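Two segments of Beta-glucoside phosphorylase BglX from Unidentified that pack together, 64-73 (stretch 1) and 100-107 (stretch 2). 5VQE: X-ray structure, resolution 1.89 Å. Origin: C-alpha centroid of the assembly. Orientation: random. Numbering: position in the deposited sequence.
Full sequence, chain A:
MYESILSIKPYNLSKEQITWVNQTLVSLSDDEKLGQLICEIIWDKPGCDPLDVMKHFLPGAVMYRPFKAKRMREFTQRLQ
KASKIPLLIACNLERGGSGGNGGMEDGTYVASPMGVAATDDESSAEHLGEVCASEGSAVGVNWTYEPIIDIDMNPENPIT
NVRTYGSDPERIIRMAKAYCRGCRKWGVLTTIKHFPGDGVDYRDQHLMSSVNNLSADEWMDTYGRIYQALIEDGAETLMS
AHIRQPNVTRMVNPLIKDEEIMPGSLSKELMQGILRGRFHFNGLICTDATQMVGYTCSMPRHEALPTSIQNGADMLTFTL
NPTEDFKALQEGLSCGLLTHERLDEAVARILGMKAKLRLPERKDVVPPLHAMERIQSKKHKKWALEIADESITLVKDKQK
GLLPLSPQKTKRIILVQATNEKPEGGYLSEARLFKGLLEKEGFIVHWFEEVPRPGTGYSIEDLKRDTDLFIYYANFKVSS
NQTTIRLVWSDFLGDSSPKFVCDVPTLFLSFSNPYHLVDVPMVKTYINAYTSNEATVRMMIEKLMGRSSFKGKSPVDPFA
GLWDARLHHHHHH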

# COMPACT_ATOMS: atom_id res chain seq x y z
N TYR A 64 -13.39 -2.18 2.69
CA TYR A 64 -13.69 -0.95 3.42
C TYR A 64 -12.65 0.10 3.05
O TYR A 64 -11.45 -0.13 3.19
CB TYR A 64 -13.67 -1.17 4.93
CG TYR A 64 -14.71 -2.12 5.50
CD1 TYR A 64 -15.94 -2.28 4.89
CD2 TYR A 64 -14.46 -2.84 6.65
CE1 TYR A 64 -16.89 -3.14 5.40
CE2 TYR A 64 -15.40 -3.71 7.18
CZ TYR A 64 -16.62 -3.85 6.54
OH TYR A 64 -17.56 -4.70 7.05
N ARG A 65 -13.13 1.25 2.57
CA ARG A 65 -12.32 2.46 2.57
C ARG A 65 -12.10 2.90 4.01
O ARG A 65 -12.74 2.38 4.93
CB ARG A 65 -13.02 3.57 1.78
CG ARG A 65 -12.99 3.37 0.27
CD ARG A 65 -11.59 3.55 -0.32
NE ARG A 65 -10.94 4.79 0.12
CZ ARG A 65 -11.33 6.01 -0.26
NH1 ARG A 65 -12.37 6.16 -1.07
NH2 ARG A 65 -10.68 7.07 0.19
N PRO A 66 -11.21 3.86 4.25
CA PRO A 66 -10.96 4.30 5.63
C PRO A 66 -12.12 5.08 6.21
O PRO A 66 -12.41 6.21 5.79
CB PRO A 66 -9.71 5.18 5.51
CG PRO A 66 -9.13 4.90 4.18
CD PRO A 66 -10.28 4.50 3.30
N PHE A 67 -12.82 4.47 7.15
CA PHE A 67 -13.72 5.19 8.04
C PHE A 67 -13.53 4.60 9.43
O PHE A 67 -12.58 3.84 9.68
CB PHE A 67 -15.16 5.15 7.50
CG PHE A 67 -15.67 3.78 7.17
CD1 PHE A 67 -15.52 3.24 5.90
CD2 PHE A 67 -16.34 3.04 8.13
CE1 PHE A 67 -16.00 1.99 5.60
CE2 PHE A 67 -16.83 1.77 7.82
CZ PHE A 67 -16.66 1.25 6.56
N LYS A 68 -14.41 4.94 10.36
CA LYS A 68 -14.14 4.67 11.77
C LYS A 68 -14.27 3.19 12.10
O LYS A 68 -15.15 2.49 11.60
CB LYS A 68 -15.09 5.48 12.66
CG LYS A 68 -14.69 6.94 12.79
CD LYS A 68 -15.63 7.70 13.72
CE LYS A 68 -15.46 9.21 13.60
NZ LYS A 68 -16.05 9.74 12.33
N ALA A 69 -13.39 2.73 13.00
CA ALA A 69 -13.37 1.32 13.38
C ALA A 69 -14.74 0.85 13.87
O ALA A 69 -15.17 -0.26 13.55
CB ALA A 69 -12.33 1.09 14.46
N LYS A 70 -15.42 1.68 14.66
CA LYS A 70 -16.71 1.26 15.19
C LYS A 70 -17.73 1.08 14.08
O LYS A 70 -18.57 0.18 14.15
CB LYS A 70 -17.21 2.28 16.22
CG LYS A 70 -18.69 2.21 16.49
N ARG A 71 -17.66 1.90 13.03
CA ARG A 71 -18.55 1.74 11.89
C ARG A 71 -18.19 0.52 11.07
O ARG A 71 -19.08 -0.20 10.59
CB ARG A 71 -18.52 3.00 11.02
CG ARG A 71 -19.11 4.23 11.70
CD ARG A 71 -20.63 4.16 11.78
NE ARG A 71 -21.25 4.51 10.50
CZ ARG A 71 -22.56 4.54 10.29
NH1 ARG A 71 -23.40 4.22 11.27
NH2 ARG A 71 -23.03 4.88 9.11
N MET A 72 -16.90 0.25 10.88
CA MET A 72 -16.50 -0.99 10.22
C MET A 72 -17.07 -2.19 10.94
O MET A 72 -17.57 -3.12 10.30
CB MET A 72 -14.98 -1.10 10.16
CG MET A 72 -14.33 -0.10 9.25
SD MET A 72 -12.60 -0.45 8.99
CE MET A 72 -12.22 0.86 7.84
N ARG A 73 -17.00 -2.21 12.28
CA ARG A 73 -17.50 -3.35 13.03
C ARG A 73 -19.01 -3.50 12.84
O ARG A 73 -19.52 -4.62 12.69
CB ARG A 73 -17.17 -3.20 14.52
CG ARG A 73 -17.61 -4.40 15.37
CD ARG A 73 -17.31 -4.21 16.86
NE ARG A 73 -17.31 -5.50 17.56
CZ ARG A 73 -18.37 -6.06 18.15
NH1 ARG A 73 -19.54 -5.44 18.14
NH2 ARG A 73 -18.25 -7.23 18.75
N GLY A 100 -1.57 5.84 5.06
CA GLY A 100 -1.40 5.45 3.68
C GLY A 100 -2.66 5.42 2.84
O GLY A 100 -2.74 4.65 1.88
N ASN A 101 -3.66 6.23 3.18
CA ASN A 101 -4.92 6.32 2.42
C ASN A 101 -5.76 5.06 2.53
O ASN A 101 -6.82 4.99 1.90
CB ASN A 101 -4.69 6.61 0.93
CG ASN A 101 -3.94 7.90 0.68
OD1 ASN A 101 -2.94 7.91 -0.05
ND2 ASN A 101 -4.40 8.99 1.27
N GLY A 102 -5.34 4.07 3.30
CA GLY A 102 -6.13 2.89 3.53
C GLY A 102 -6.25 2.58 5.00
O GLY A 102 -5.84 3.39 5.84
N GLY A 103 -6.78 1.41 5.33
CA GLY A 103 -6.95 1.05 6.72
C GLY A 103 -8.21 1.68 7.29
O GLY A 103 -9.20 1.88 6.59
N MET A 104 -8.16 2.01 8.58
CA MET A 104 -9.28 2.66 9.24
C MET A 104 -8.88 4.04 9.71
O MET A 104 -7.70 4.35 9.88
CB MET A 104 -9.81 1.81 10.41
CG MET A 104 -8.79 1.48 11.47
SD MET A 104 -9.39 0.26 12.68
CE MET A 104 -9.58 -1.19 11.67
N GLU A 105 -9.89 4.89 9.90
CA GLU A 105 -9.64 6.29 10.22
C GLU A 105 -8.90 6.44 11.56
O GLU A 105 -8.03 7.30 11.70
CB GLU A 105 -10.97 7.04 10.24
CG GLU A 105 -10.89 8.49 10.65
CD GLU A 105 -12.24 9.17 10.54
OE1 GLU A 105 -12.95 8.91 9.55
OE2 GLU A 105 -12.60 9.95 11.46
N ASP A 106 -9.24 5.60 12.54
CA ASP A 106 -8.74 5.78 13.91
C ASP A 106 -7.89 4.61 14.41
O ASP A 106 -7.78 4.40 15.62
CB ASP A 106 -9.92 6.02 14.86
CG ASP A 106 -11.08 5.07 14.62
OD1 ASP A 106 -10.99 4.23 13.69
OD2 ASP A 106 -12.09 5.19 15.34
N GLY A 107 -7.28 3.84 13.51
CA GLY A 107 -6.33 2.82 13.91
C GLY A 107 -4.95 3.39 14.17
O GLY A 107 -4.71 4.60 14.09
O HOH W 1 -8.56 0.53 2.80
O HOH W 2 -14.30 3.96 16.02

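The contact is organised around the start of a helix. Lys68 occupies the N-cap position and the helix begins at Ala69, where the first-turn amides have no carbonyl of their own helix to bond. Asp106 supplies the missing acceptor from across the gap: Ala69 N donates to Asp106 OD1 at 2.9 Å, with an angle of 157° at the hydrogen. The p rotamer of Asp106, chi1 45°, suits this task. Its CA-to-CB bond points sideways, yet the carboxylate comes nearer to the helix start. Chi2 is -1°, and Asp106 OD2 accepts a hydrogen bond from the oxygen of water 2 at 2.6 Å; that water accepts from Lys70 N at 2.9 Å. One carboxylate thus serves two successive amides, one directly and one through water.

Just before the helix, a backbone bond fixes the register. Glu105 N donates to Phe67 O at 2.9 Å and 177°, almost perfectly straight. Glu105 and Asp106 are the central residues of a type I turn from Met104 to Gly107, so the turn presents a backbone donor and a side-chain acceptor side by side. Phe67 contributes its carbonyl while its CB points away, leaving the p-rotamer ring out of direct contact with the turn.

Glu105 points its CB toward stretch 1 and extends through two t torsions. Lys68, m at chi1, then t, t and finally p at chi4, brings its ammonium group to the carboxylate: Lys68 NZ lies 3.6 Å from Glu105 OE2, a long salt bridge between two exposed residues.

The apolar part is small and methionine-rich. Met104 folds with chi1 p, chi2 t and chi3 p, placing SD 3.5 Å from Ala69 CB. The CA-to-CB bond of Met72 points toward stretch 2; chi1 is m, followed by two t torsions, and Met72 CE reaches 3.6 Å from Met104 CB and 3.4 Å from Gly103 O.

Pro66 covers the other part of the contact, with its CG 3.2 Å from Asn101 O and 3.7 Å from Gly102 CA. Its CA lies 3.1 Å from Gly103 O in a CA-H...O contact. That carbonyl is buried without a conventional hydrogen-bond partner, while Gly103 N is satisfied by water 1 at 3.2 Å, which donates to Tyr64 O at 3.0 Å. Gly103 has phi 81° and psi -148°, angles at which a CB would be jammed against the preceding carbonyl oxygen; here the backbone itself calls for glycine.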